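Local coordinates for protein glycosyl hydrolase, family 38 (Enterococcus faecalis, PDB 5KBP) that probably cleaves alpha-mannosidic linkages in carbohydrates, as a metal-binding glycoside hydrolase of family 38, at residues 19-24 and 755-760; 294-299 and 571-576; 615-620 and 634-639; 623-628 and 760-765. One frame throughout, in Å; residues are numbered along the deposited sequence.

Contact 1. Residues 19-24 and 755-760; sequences REWYLP and GELGDW
Tyr22 and Leu757 mark the closest backbone approach between two irregular loops, their CA atoms still 7.9 Å apart, which leaves the joining to side chains. Trp21, Tyr22 and Trp760 build an aromatic cluster between the N-terminal domain, just ahead of helix 25-45, and the loop after strand 745-753. Trp760 drives its edge into both partners. Its six-membered ring meets the Tyr22 face in a T-shaped stack, the planes 85° apart and the centroids 4.9 Å apart. CG of Tyr22 lies between its backbone N and carbonyl carbon (chi1 53°), and Trp760 CZ2 sits over the centre of the ring. The five-membered ring of Trp760 makes a more offset edge-to-face pair with Trp21. At the edge of Trp21, Asp759 OD2 lies 3.5 Å from CH2, while Leu757 CD2 approaches NE1 obliquely at 3.9 Å. Arg482 and Tyr474 of the second subunit also pack on Trp760. Buried among the rings, Trp760 NE1 has no hydrogen-bonding partner in the model and rests 3.7 Å from Trp21 CH2.

Contact 2. Residues 294-299 and 571-576; sequences YTLANT and EYIFFK
Two groups come obliquely to the Tyr572 ring: Leu296 CD1 lies 3.7 Å from Tyr572 CD1. Thr299 CG2 lies 3.9 Å from Tyr572 CD1. The Leu296 and Tyr572 side chains run side by side in the same direction, and Leu296 CD2 also reaches Tyr572 CB. Farther out, Ile573 CD1 meets the Tyr294 ring at a slant. Over one face of the Phe574 ring, toward the rim, lies the N of Lys576 from its own segment; it is Phe574 CB that touches the Asn298 amide. These groups join the loop leading to helix 304-332, in the middle-domain region, with a C-terminal-domain loop beyond strand 555-566. Residues 297-299 open a 3-10 segment, and Leu296 O accepts from both N and OG1 of Thr299, the hydroxyl 2.8 Å away. A single hydrogen bond joins the two segments: Phe574 N donates to Asn298 OD1 at 2.9 Å, nearly straight (167°), arriving from above the carbonyl plane. The amide's other end, ND2, donates to Glu737.

Contact 3. Residues 615-620 and 634-639; sequences AADERL and LAQRST
Asp617 grips Gln636 twice: its backbone N donates to Gln636 O at 2.9 Å, and its OD2 accepts from Gln636 N at 3.0 Å, the donor standing above the carboxylate plane. A further backbone bond, Ser638 N to Ala615 O at 2.8 Å, completes a single antiparallel bridge in which Ala616 and Arg637 form the non-hydrogen-bonded pair. It lies just beyond the ends of the paired strands 601-613 and 641-653, at the neck of the connection that carries helix 619-625. CG of Asp617 lies between its backbone N and carbonyl carbon (chi1 50°); OD1 accepts a capping bond from Arg619 N at the turn into the helix, while OD2 forms a salt bridge with Arg619 NH1 at 2.9 Å. Ala635 CA lies over one face of that guanidinium. Around these bonds Ala635 CB packs against Leu620 CB at 3.9 Å. Asp617 OD2 also sits 3.0 Å from Gln636 O, another acceptor, a repulsion probably offset by Gln636 N-H and the Arg619 charge, which would favour an ionised carboxylate.

Contact 4. Residues 623-628 and 760-765; sequences EQKAVR and WGYFAT
Lys625 and Tyr762 bring the backbones to 5.7 Å between CA atoms, where the end of helix 619-625 faces an irregular loop that leads from strand 745-753 towards strand 772-783. The helix closes in a Schellman motif: Val627 takes a positive phi of 52°, Arg628 N bonds back to Glu623 O and Val627 N to Gln624 O. A salt bridge of 3.0 Å from Arg628 NH2 to Glu623 OE1 spans the same turn. Tyr762 is the largest contributor. Its CG is anti to the backbone N (chi1 169°), and the ring is laid against the last helical turn, with Lys625 CA over one face in a CH-pi contact, 3.9 Å from the centroid and 13° off the normal. The aliphatic chain of Lys625 then continues alongside the tyrosine, CG 3.7 Å from Tyr762 CE2, and its NZ goes on to a salt bridge with Glu621. Over the opposite face of the ring lies the backbone N of Ala764, nearer the rim than the centre. Gln624 supplies CB at 3.7 Å from Tyr762 CE1 and its carbonyl O close to CD1. The second subunit also packs here, its Tyr440 on Lys625 and its Met486 on Val627. At the base of the tyrosine side chain, Val627 CG2 touches Tyr762 CB at 4.0 Å.

In the fold
All four contacts lie on the same side of the chain's centre. Contacts 1 and 4 are closest, 10 Å between centres; they share Trp760, alternate along the chain, and both border the second subunit. Their common loop, 755-765, is folded back on itself by backbone bonds between Leu757 and Phe763 and between Gly755 and Thr765. Contact 2, its centre 14 Å from that of contact 1, joins it through Glu571 N and Glu756 O. Contacts 3 and 4 lie at the start and end of helix 619-625, linked by Glu623, which accepts from Leu634 N and Ala635 N. Contacts 1 and 2 tie the N-terminal and middle regions to C-terminal loops; contacts 3 and 4 anchor helix 619-625 there.

Contact 1. Residues 19-24 and 755-760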
loop_
_atom_site.group_PDB
_atom_site.type_symbol
_atom_site.label_atom_id
_atom_site.label_comp_id
_atom_site.label_asym_id
_atom_site.label_seq_id
_atom_site.Cartn_x
_atom_site.Cartn_y
_atom_site.Cartn_z
ATOM N N ARG A 19 -4.665 3.492 -15.406
ATOM C CA ARG A 19 -5.183 3.421 -14.043
ATOM C C ARG A 19 -4.358 4.275 -13.087
ATOM O O ARG A 19 -4.904 4.894 -12.164
ATOM C CB ARG A 19 -5.217 1.964 -13.582
ATOM C CG ARG A 19 -6.064 1.707 -12.350
ATOM C CD ARG A 19 -6.366 0.222 -12.214
ATOM N NE ARG A 19 -7.159 -0.075 -11.026
ATOM C CZ ARG A 19 -6.643 -0.400 -9.846
ATOM N NH1 ARG A 19 -5.327 -0.470 -9.692
ATOM N NH2 ARG A 19 -7.441 -0.657 -8.820
ATOM N N GLU A 20 -3.045 4.323 -13.293
ATOM C CA GLU A 20 -2.164 5.161 -12.492
ATOM C C GLU A 20 -0.954 5.525 -13.336
ATOM O O GLU A 20 -0.368 4.654 -13.987
ATOM C CB GLU A 20 -1.738 4.446 -11.205
ATOM C CG GLU A 20 -1.416 2.973 -11.393
ATOM C CD GLU A 20 -1.256 2.239 -10.076
ATOM O OE1 GLU A 20 -0.776 1.086 -10.090
ATOM O OE2 GLU A 20 -1.608 2.816 -9.027
ATOM N N TRP A 21 -0.589 6.807 -13.329
ATOM C CA TRP A 21 0.507 7.283 -14.165
ATOM C C TRP A 21 1.205 8.487 -13.540
ATOM O O TRP A 21 1.968 8.336 -12.580
ATOM C CB TRP A 21 -0.009 7.633 -15.563
ATOM C CG TRP A 21 1.078 7.846 -16.575
ATOM C CD1 TRP A 21 2.401 7.543 -16.435
ATOM C CD2 TRP A 21 0.933 8.414 -17.883
ATOM N NE1 TRP A 21 3.088 7.884 -17.575
ATOM C CE2 TRP A 21 2.209 8.420 -18.479
ATOM C CE3 TRP A 21 -0.152 8.914 -18.608
ATOM C CZ2 TRP A 21 2.429 8.910 -19.765
ATOM C CZ3 TRP A 21 0.069 9.400 -19.882
ATOM C CH2 TRP A 21 1.349 9.394 -20.448
ATOM N N TYR A 22 0.958 9.683 -14.080
ATOM C CA TYR A 22 1.648 10.883 -13.620
ATOM C C TYR A 22 1.038 11.476 -12.358
ATOM O O TYR A 22 1.644 12.371 -11.758
ATOM C CB TYR A 22 1.674 11.942 -14.728
ATOM C CG TYR A 22 0.322 12.273 -15.324
ATOM C CD1 TYR A 22 -0.185 11.545 -16.392
ATOM C CD2 TYR A 22 -0.438 13.326 -14.831
ATOM C CE1 TYR A 22 -1.415 11.846 -16.945
ATOM C CE2 TYR A 22 -1.673 13.635 -15.380
ATOM C CZ TYR A 22 -2.155 12.891 -16.436
ATOM O OH TYR A 22 -3.378 13.189 -16.989
ATOM N N LEU A 23 -0.131 11.011 -11.947
ATOM C CA LEU A 23 -0.746 11.393 -10.689
ATOM C C LEU A 23 -0.762 10.207 -9.734
ATOM O O LEU A 23 -0.639 9.053 -10.161
ATOM C CB LEU A 23 -2.181 11.888 -10.913
ATOM C CG LEU A 23 -2.372 13.247 -11.587
ATOM C CD1 LEU A 23 -3.849 13.511 -11.839
ATOM C CD2 LEU A 23 -1.765 14.342 -10.726
ATOM N N PRO A 24 -0.888 10.449 -8.428
ATOM C CA PRO A 24 -1.162 9.339 -7.510
ATOM C C PRO A 24 -2.441 8.625 -7.919
ATOM O O PRO A 24 -3.314 9.201 -8.575
ATOM C CB PRO A 24 -1.305 10.028 -6.149
ATOM C CG PRO A 24 -0.510 11.285 -6.283
ATOM C CD PRO A 24 -0.691 11.722 -7.711
ATOM N N GLY A 755 15.972 10.021 -12.885
ATOM C CA GLY A 755 15.377 10.955 -11.948
ATOM C C GLY A 755 14.049 11.559 -12.358
ATOM O O GLY A 755 13.436 12.293 -11.576
ATOM N N GLU A 756 13.585 11.267 -13.572
ATOM C CA GLU A 756 12.346 11.844 -14.072
ATOM C C GLU A 756 11.517 10.778 -14.773
ATOM O O GLU A 756 12.046 9.777 -15.263
ATOM C CB GLU A 756 12.605 13.004 -15.043
ATOM C CG GLU A 756 13.349 12.596 -16.304
ATOM C CD GLU A 756 13.246 13.633 -17.402
ATOM O OE1 GLU A 756 12.434 14.572 -17.259
ATOM O OE2 GLU A 756 13.972 13.507 -18.410
ATOM N N LEU A 757 10.202 11.011 -14.813
ATOM C CA LEU A 757 9.309 10.122 -15.549
ATOM C C LEU A 757 9.539 10.243 -17.049
ATOM O O LEU A 757 9.792 9.244 -17.732
ATOM C CB LEU A 757 7.853 10.437 -15.190
ATOM C CG LEU A 757 6.706 9.591 -15.765
ATOM C CD1 LEU A 757 5.524 9.614 -14.817
ATOM C CD2 LEU A 757 6.264 10.063 -17.150
ATOM N N GLY A 758 9.455 11.462 -17.579
ATOM C CA GLY A 758 9.652 11.706 -18.994
ATOM C C GLY A 758 8.366 11.979 -19.746
ATOM O O GLY A 758 7.441 12.598 -19.209
ATOM N N ASP A 759 8.310 11.534 -21.002
ATOM C CA ASP A 759 7.107 11.577 -21.842
ATOM C C ASP A 759 6.684 13.029 -22.039
ATOM O O ASP A 759 7.512 13.834 -22.498
ATOM C CB ASP A 759 6.050 10.651 -21.234
ATOM C CG ASP A 759 4.970 10.269 -22.229
ATOM O OD1 ASP A 759 5.178 9.299 -22.990
ATOM O OD2 ASP A 759 3.913 10.935 -22.254
ATOM N N TRP A 760 5.451 13.413 -21.712
ATOM C CA TRP A 760 4.880 14.683 -22.145
ATOM C C TRP A 760 5.169 15.848 -21.206
ATOM O O TRP A 760 4.659 16.948 -21.443
ATOM C CB TRP A 760 3.362 14.541 -22.323
ATOM C CG TRP A 760 2.626 14.171 -21.063
ATOM C CD1 TRP A 760 2.418 12.913 -20.578
ATOM C CD2 TRP A 760 1.991 15.066 -20.140
ATOM N NE1 TRP A 760 1.701 12.970 -19.407
ATOM C CE2 TRP A 760 1.426 14.279 -19.118
ATOM C CE3 TRP A 760 1.850 16.456 -20.078
ATOM C CZ2 TRP A 760 0.729 14.836 -18.046
ATOM C CZ3 TRP A 760 1.159 17.006 -19.012
ATOM C CH2 TRP A 760 0.609 16.198 -18.012
#

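Contact 2. Residues 294-299 and 571-576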
loop_
_atom_site.group_PDB
_atom_site.type_symbol
_atom_site.label_atom_id
_atom_site.label_comp_id
_atom_site.label_asym_id
_atom_site.label_seq_id
_atom_site.Cartn_x
_atom_site.Cartn_y
_atom_site.Cartn_z
ATOM N N TYR A 294 12.203 5.493 -29.833
ATOM C CA TYR A 294 10.990 5.501 -29.025
ATOM C C TYR A 294 10.339 4.127 -29.003
ATOM O O TYR A 294 9.115 3.994 -29.088
ATOM C CB TYR A 294 10.017 6.566 -29.523
ATOM C CG TYR A 294 10.612 7.953 -29.486
ATOM C CD1 TYR A 294 10.626 8.692 -28.310
ATOM C CD2 TYR A 294 11.181 8.515 -30.619
ATOM C CE1 TYR A 294 11.180 9.957 -28.268
ATOM C CE2 TYR A 294 11.737 9.779 -30.587
ATOM C CZ TYR A 294 11.734 10.496 -29.409
ATOM O OH TYR A 294 12.286 11.756 -29.371
ATOM N N THR A 295 11.157 3.079 -28.884
ATOM C CA THR A 295 10.628 1.746 -28.616
ATOM C C THR A 295 10.076 1.649 -27.199
ATOM O O THR A 295 9.143 0.879 -26.945
ATOM C CB THR A 295 11.722 0.695 -28.832
ATOM O OG1 THR A 295 12.239 0.807 -30.165
ATOM C CG2 THR A 295 11.180 -0.714 -28.629
ATOM N N LEU A 296 10.629 2.441 -26.276
ATOM C CA LEU A 296 10.335 2.377 -24.846
ATOM C C LEU A 296 10.719 1.028 -24.249
ATOM O O LEU A 296 10.173 0.620 -23.220
ATOM C CB LEU A 296 8.862 2.698 -24.556
ATOM C CG LEU A 296 8.343 3.978 -25.213
ATOM C CD1 LEU A 296 6.906 4.257 -24.802
ATOM C CD2 LEU A 296 9.241 5.162 -24.878
ATOM N N ALA A 297 11.667 0.330 -24.881
ATOM C CA ALA A 297 12.088 -0.974 -24.380
ATOM C C ALA A 297 12.862 -0.856 -23.075
ATOM O O ALA A 297 12.907 -1.816 -22.297
ATOM C CB ALA A 297 12.937 -1.694 -25.425
ATOM N N ASN A 298 13.473 0.303 -22.814
ATOM C CA ASN A 298 14.221 0.503 -21.577
ATOM C C ASN A 298 13.330 0.562 -20.343
ATOM O O ASN A 298 13.853 0.693 -19.231
ATOM C CB ASN A 298 15.066 1.774 -21.675
ATOM C CG ASN A 298 16.184 1.647 -22.686
ATOM O OD1 ASN A 298 16.307 2.461 -23.600
ATOM N ND2 ASN A 298 17.002 0.612 -22.534
ATOM N N THR A 299 12.008 0.475 -20.502
ATOM C CA THR A 299 11.137 0.332 -19.341
ATOM C C THR A 299 11.372 -0.992 -18.628
ATOM O O THR A 299 11.094 -1.108 -17.429
ATOM C CB THR A 299 9.671 0.447 -19.762
ATOM O OG1 THR A 299 9.392 -0.504 -20.797
ATOM C CG2 THR A 299 9.364 1.848 -20.270
ATOM N N GLU A 571 12.467 7.209 -17.195
ATOM C CA GLU A 571 11.970 5.869 -16.908
ATOM C C GLU A 571 11.616 5.099 -18.172
ATOM O O GLU A 571 11.506 3.868 -18.123
ATOM C CB GLU A 571 10.756 5.948 -15.982
ATOM C CG GLU A 571 11.015 6.730 -14.703
ATOM C CD GLU A 571 9.869 6.643 -13.715
ATOM O OE1 GLU A 571 10.094 6.176 -12.578
ATOM O OE2 GLU A 571 8.740 7.032 -14.077
ATOM N N TYR A 572 11.440 5.787 -19.299
ATOM C CA TYR A 572 11.123 5.132 -20.562
ATOM C C TYR A 572 12.365 4.755 -21.360
ATOM O O TYR A 572 12.414 3.671 -21.952
ATOM C CB TYR A 572 10.243 6.039 -21.426
ATOM C CG TYR A 572 8.817 6.199 -20.955
ATOM C CD1 TYR A 572 7.830 5.310 -21.356
ATOM C CD2 TYR A 572 8.452 7.256 -20.132
ATOM C CE1 TYR A 572 6.520 5.457 -20.938
ATOM C CE2 TYR A 572 7.144 7.413 -19.709
ATOM C CZ TYR A 572 6.182 6.511 -20.114
ATOM O OH TYR A 572 4.879 6.663 -19.693
ATOM N N ILE A 573 13.364 5.634 -21.402
ATOM C CA ILE A 573 14.442 5.553 -22.377
ATOM C C ILE A 573 15.785 5.721 -21.679
ATOM O O ILE A 573 15.942 6.581 -20.803
ATOM C CB ILE A 573 14.271 6.618 -23.484
ATOM C CG1 ILE A 573 12.914 6.451 -24.174
ATOM C CG2 ILE A 573 15.402 6.533 -24.500
ATOM C CD1 ILE A 573 12.640 7.470 -25.252
ATOM N N PHE A 574 16.750 4.893 -22.068
ATOM C CA PHE A 574 18.134 5.039 -21.643
ATOM C C PHE A 574 18.885 5.899 -22.648
ATOM O O PHE A 574 18.695 5.765 -23.861
ATOM C CB PHE A 574 18.809 3.670 -21.515
ATOM C CG PHE A 574 20.313 3.732 -21.428
ATOM C CD1 PHE A 574 20.941 3.942 -20.212
ATOM C CD2 PHE A 574 21.099 3.560 -22.558
ATOM C CE1 PHE A 574 22.322 3.993 -20.124
ATOM C CE2 PHE A 574 22.482 3.610 -22.477
ATOM C CZ PHE A 574 23.094 3.828 -21.257
ATOM N N PHE A 575 19.746 6.780 -22.140
ATOM C CA PHE A 575 20.577 7.609 -23.008
ATOM C C PHE A 575 21.880 7.909 -22.283
ATOM O O PHE A 575 21.877 8.595 -21.255
ATOM C CB PHE A 575 19.861 8.898 -23.402
ATOM C CG PHE A 575 20.647 9.754 -24.357
ATOM C CD1 PHE A 575 20.674 9.460 -25.711
ATOM C CD2 PHE A 575 21.365 10.848 -23.902
ATOM C CE1 PHE A 575 21.398 10.242 -26.592
ATOM C CE2 PHE A 575 22.092 11.634 -24.778
ATOM C CZ PHE A 575 22.108 11.330 -26.125
ATOM N N LYS A 576 22.982 7.404 -22.819
ATOM C CA LYS A 576 24.292 7.651 -22.232
ATOM C C LYS A 576 24.752 9.066 -22.565
ATOM O O LYS A 576 24.609 9.501 -23.714
ATOM C CB LYS A 576 25.308 6.636 -22.754
ATOM C CG LYS A 576 26.707 6.788 -22.182
ATOM C CD LYS A 576 27.686 5.863 -22.888
ATOM C CE LYS A 576 27.782 6.191 -24.373
ATOM N NZ LYS A 576 28.750 5.307 -25.079
#

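Contact 3. Residues 615-620 and 634-639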
loop_
_atom_site.group_PDB
_atom_site.type_symbol
_atom_site.label_atom_id
_atom_site.label_comp_id
_atom_site.label_asym_id
_atom_site.label_seq_id
_atom_site.Cartn_x
_atom_site.Cartn_y
_atom_site.Cartn_z
ATOM N N ALA A 615 26.481 11.145 -9.570
ATOM C CA ALA A 615 25.288 11.366 -10.384
ATOM C C ALA A 615 25.729 12.083 -11.654
ATOM O O ALA A 615 26.925 12.146 -11.966
ATOM C CB ALA A 615 24.232 12.169 -9.620
ATOM N N ALA A 616 24.765 12.617 -12.395
ATOM C CA ALA A 616 25.087 13.561 -13.450
ATOM C C ALA A 616 25.342 14.936 -12.842
ATOM O O ALA A 616 24.991 15.207 -11.691
ATOM C CB ALA A 616 23.960 13.630 -14.480
ATOM N N ASP A 617 25.971 15.809 -13.624
ATOM C CA ASP A 617 26.286 17.135 -13.118
ATOM C C ASP A 617 25.008 17.966 -12.996
ATOM O O ASP A 617 23.910 17.535 -13.359
ATOM C CB ASP A 617 27.326 17.820 -14.005
ATOM C CG ASP A 617 26.967 17.778 -15.478
ATOM O OD1 ASP A 617 25.782 17.972 -15.818
ATOM O OD2 ASP A 617 27.880 17.553 -16.300
ATOM N N GLU A 618 25.163 19.184 -12.474
ATOM C CA GLU A 618 24.026 20.059 -12.210
ATOM C C GLU A 618 23.252 20.431 -13.468
ATOM O O GLU A 618 22.139 20.958 -13.354
ATOM C CB GLU A 618 24.500 21.335 -11.508
ATOM C CG GLU A 618 25.465 22.187 -12.327
ATOM C CD GLU A 618 26.886 21.654 -12.309
ATOM O OE1 GLU A 618 27.181 20.772 -11.476
ATOM O OE2 GLU A 618 27.706 22.116 -13.130
ATOM N N ARG A 619 23.802 20.172 -14.655
ATOM C CA ARG A 619 23.117 20.537 -15.887
ATOM C C ARG A 619 21.928 19.635 -16.189
ATOM O O ARG A 619 21.067 20.021 -16.984
ATOM C CB ARG A 619 24.102 20.515 -17.057
ATOM C CG ARG A 619 25.221 21.539 -16.935
ATOM C CD ARG A 619 26.590 20.915 -17.164
ATOM N NE ARG A 619 26.825 20.567 -18.564
ATOM C CZ ARG A 619 27.901 19.919 -19.000
ATOM N NH1 ARG A 619 28.842 19.544 -18.146
ATOM N NH2 ARG A 619 28.035 19.644 -20.291
ATOM N N LEU A 620 21.850 18.452 -15.571
ATOM C CA LEU A 620 20.755 17.539 -15.889
ATOM C C LEU A 620 19.424 18.053 -15.355
ATOM O O LEU A 620 18.398 17.947 -16.037
ATOM C CB LEU A 620 21.046 16.144 -15.338
ATOM C CG LEU A 620 19.924 15.129 -15.572
ATOM C CD1 LEU A 620 19.644 14.967 -17.063
ATOM C CD2 LEU A 620 20.255 13.791 -14.929
ATOM N N LEU A 634 23.146 17.968 -22.837
ATOM C CA LEU A 634 24.583 18.172 -22.733
ATOM C C LEU A 634 25.160 17.710 -21.403
ATOM O O LEU A 634 26.382 17.769 -21.225
ATOM C CB LEU A 634 24.919 19.654 -22.936
ATOM C CG LEU A 634 24.320 20.333 -24.168
ATOM C CD1 LEU A 634 24.547 21.838 -24.110
ATOM C CD2 LEU A 634 24.908 19.739 -25.440
ATOM N N ALA A 635 24.321 17.259 -20.474
ATOM C CA ALA A 635 24.805 16.864 -19.160
ATOM C C ALA A 635 25.759 15.681 -19.267
ATOM O O ALA A 635 25.587 14.794 -20.107
ATOM C CB ALA A 635 23.631 16.509 -18.247
ATOM N N GLN A 636 26.774 15.680 -18.411
ATOM C CA GLN A 636 27.737 14.596 -18.325
ATOM C C GLN A 636 27.764 14.052 -16.902
ATOM O O GLN A 636 27.155 14.610 -15.985
ATOM C CB GLN A 636 29.135 15.065 -18.746
ATOM C CG GLN A 636 29.174 15.728 -20.111
ATOM C CD GLN A 636 28.706 14.806 -21.223
ATOM O OE1 GLN A 636 28.905 13.594 -21.164
ATOM N NE2 GLN A 636 28.080 15.381 -22.243
ATOM N N ARG A 637 28.479 12.946 -16.723
ATOM C CA ARG A 637 28.623 12.368 -15.396
ATOM C C ARG A 637 29.430 13.302 -14.504
ATOM O O ARG A 637 30.345 13.993 -14.964
ATOM C CB ARG A 637 29.299 11.001 -15.479
ATOM C CG ARG A 637 28.686 10.066 -16.507
ATOM C CD ARG A 637 29.104 8.629 -16.258
ATOM N NE ARG A 637 28.493 8.091 -15.045
ATOM C CZ ARG A 637 28.634 6.836 -14.630
ATOM N NH1 ARG A 637 29.368 5.982 -15.331
ATOM N NH2 ARG A 637 28.042 6.434 -13.514
ATOM N N SER A 638 29.078 13.331 -13.221
ATOM C CA SER A 638 29.789 14.178 -12.276
ATOM C C SER A 638 31.243 13.739 -12.158
ATOM O O SER A 638 31.574 12.557 -12.286
ATOM C CB SER A 638 29.116 14.134 -10.904
ATOM O OG SER A 638 29.828 14.915 -9.961
ATOM N N THR A 639 32.121 14.714 -11.925
ATOM C CA THR A 639 33.527 14.411 -11.695
ATOM C C THR A 639 33.792 13.942 -10.271
ATOM O O THR A 639 34.853 13.366 -10.010
ATOM C CB THR A 639 34.393 15.633 -12.009
ATOM O OG1 THR A 639 33.994 16.730 -11.178
ATOM C CG2 THR A 639 34.238 16.030 -13.470
#

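Contact 4. Residues 623-628 and 760-765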
loop_
_atom_site.group_PDB
_atom_site.type_symbol
_atom_site.label_atom_id
_atom_site.label_comp_id
_atom_site.label_asym_id
_atom_site.label_seq_id
_atom_site.Cartn_x
_atom_site.Cartn_y
_atom_site.Cartn_z
ATOM N N GLU A 623 17.915 20.554 -17.622
ATOM C CA GLU A 623 17.452 19.938 -18.862
ATOM C C GLU A 623 16.199 19.102 -18.641
ATOM O O GLU A 623 15.424 18.892 -19.582
ATOM C CB GLU A 623 18.565 19.090 -19.474
ATOM C CG GLU A 623 19.810 19.887 -19.839
ATOM C CD GLU A 623 20.856 19.058 -20.553
ATOM O OE1 GLU A 623 21.313 19.485 -21.634
ATOM O OE2 GLU A 623 21.223 17.983 -20.035
ATOM N N GLN A 624 15.980 18.623 -17.415
ATOM C CA GLN A 624 14.746 17.916 -17.094
ATOM C C GLN A 624 13.595 18.886 -16.855
ATOM O O GLN A 624 12.479 18.657 -17.334
ATOM C CB GLN A 624 14.951 17.030 -15.865
ATOM C CG GLN A 624 15.942 15.898 -16.066
ATOM C CD GLN A 624 16.298 15.209 -14.766
ATOM O OE1 GLN A 624 16.215 15.808 -13.692
ATOM N NE2 GLN A 624 16.692 13.946 -14.852
ATOM N N LYS A 625 13.845 19.969 -16.114
ATOM C CA LYS A 625 12.784 20.926 -15.813
ATOM C C LYS A 625 12.287 21.621 -17.075
ATOM O O LYS A 625 11.087 21.883 -17.217
ATOM C CB LYS A 625 13.276 21.955 -14.795
ATOM C CG LYS A 625 13.492 21.399 -13.397
ATOM C CD LYS A 625 13.897 22.498 -12.428
ATOM C CE LYS A 625 13.983 21.979 -11.003
ATOM N NZ LYS A 625 14.364 23.057 -10.047
ATOM N N ALA A 626 13.193 21.929 -18.001
ATOM C CA ALA A 626 12.820 22.572 -19.253
ATOM C C ALA A 626 12.233 21.600 -20.268
ATOM O O ALA A 626 11.849 22.034 -21.359
ATOM C CB ALA A 626 14.031 23.282 -19.861
ATOM N N VAL A 627 12.145 20.314 -19.928
ATOM C CA VAL A 627 11.662 19.267 -20.827
ATOM C C VAL A 627 12.434 19.337 -22.140
ATOM O O VAL A 627 11.844 19.422 -23.223
ATOM C CB VAL A 627 10.141 19.373 -21.055
ATOM C CG1 VAL A 627 9.593 18.068 -21.629
ATOM C CG2 VAL A 627 9.433 19.721 -19.752
ATOM N N ARG A 628 13.760 19.324 -22.049
ATOM C CA ARG A 628 14.597 19.236 -23.236
ATOM C C ARG A 628 14.661 17.791 -23.710
ATOM O O ARG A 628 14.804 16.866 -22.903
ATOM C CB ARG A 628 16.004 19.762 -22.944
ATOM C CG ARG A 628 17.038 19.390 -24.000
ATOM C CD ARG A 628 17.967 20.551 -24.322
ATOM N NE ARG A 628 18.819 20.929 -23.198
ATOM C CZ ARG A 628 19.609 21.998 -23.192
ATOM N NH1 ARG A 628 19.651 22.798 -24.249
ATOM N NH2 ARG A 628 20.355 22.272 -22.131
ATOM N N TRP A 760 5.451 13.413 -21.712
ATOM C CA TRP A 760 4.880 14.683 -22.145
ATOM C C TRP A 760 5.169 15.848 -21.206
ATOM O O TRP A 760 4.659 16.948 -21.443
ATOM C CB TRP A 760 3.362 14.541 -22.323
ATOM C CG TRP A 760 2.626 14.171 -21.063
ATOM C CD1 TRP A 760 2.418 12.913 -20.578
ATOM C CD2 TRP A 760 1.991 15.066 -20.140
ATOM N NE1 TRP A 760 1.701 12.970 -19.407
ATOM C CE2 TRP A 760 1.426 14.279 -19.118
ATOM C CE3 TRP A 760 1.850 16.456 -20.078
ATOM C CZ2 TRP A 760 0.729 14.836 -18.046
ATOM C CZ3 TRP A 760 1.159 17.006 -19.012
ATOM C CH2 TRP A 760 0.609 16.198 -18.012
ATOM N N GLY A 761 5.966 15.654 -20.166
ATOM C CA GLY A 761 6.236 16.752 -19.260
ATOM C C GLY A 761 7.394 16.441 -18.343
ATOM O O GLY A 761 8.127 15.470 -18.540
ATOM N N TYR A 762 7.554 17.293 -17.332
ATOM C CA TYR A 762 8.568 17.107 -16.302
ATOM C C TYR A 762 7.898 16.585 -15.038
ATOM O O TYR A 762 7.085 17.286 -14.425
ATOM C CB TYR A 762 9.317 18.407 -16.011
ATOM C CG TYR A 762 10.183 18.327 -14.774
ATOM C CD1 TYR A 762 11.243 17.433 -14.703
ATOM C CD2 TYR A 762 9.942 19.145 -13.678
ATOM C CE1 TYR A 762 12.038 17.353 -13.574
ATOM C CE2 TYR A 762 10.733 19.073 -12.544
ATOM C CZ TYR A 762 11.779 18.175 -12.498
ATOM O OH TYR A 762 12.569 18.099 -11.373
ATOM N N PHE A 763 8.244 15.359 -14.653
ATOM C CA PHE A 763 7.757 14.743 -13.421
ATOM C C PHE A 763 8.963 14.139 -12.712
ATOM O O PHE A 763 9.449 13.073 -13.103
ATOM C CB PHE A 763 6.692 13.688 -13.707
ATOM C CG PHE A 763 5.528 14.197 -14.508
ATOM C CD1 PHE A 763 5.548 14.144 -15.892
ATOM C CD2 PHE A 763 4.413 14.724 -13.877
ATOM C CE1 PHE A 763 4.479 14.609 -16.633
ATOM C CE2 PHE A 763 3.341 15.190 -14.613
ATOM C CZ PHE A 763 3.375 15.133 -15.992
ATOM N N ALA A 764 9.449 14.825 -11.681
ATOM C CA ALA A 764 10.591 14.332 -10.924
ATOM C C ALA A 764 10.225 13.043 -10.199
ATOM O O ALA A 764 9.201 12.971 -9.512
ATOM C CB ALA A 764 11.063 15.389 -9.926
ATOM N N THR A 765 11.061 12.021 -10.366
ATOM C CA THR A 765 10.873 10.714 -9.734
ATOM C C THR A 765 12.186 10.314 -9.075
ATOM O O THR A 765 12.944 9.496 -9.614
ATOM C CB THR A 765 10.413 9.665 -10.749
ATOM O OG1 THR A 765 11.304 9.656 -11.873
ATOM C CG2 THR A 765 9.002 9.972 -11.231
#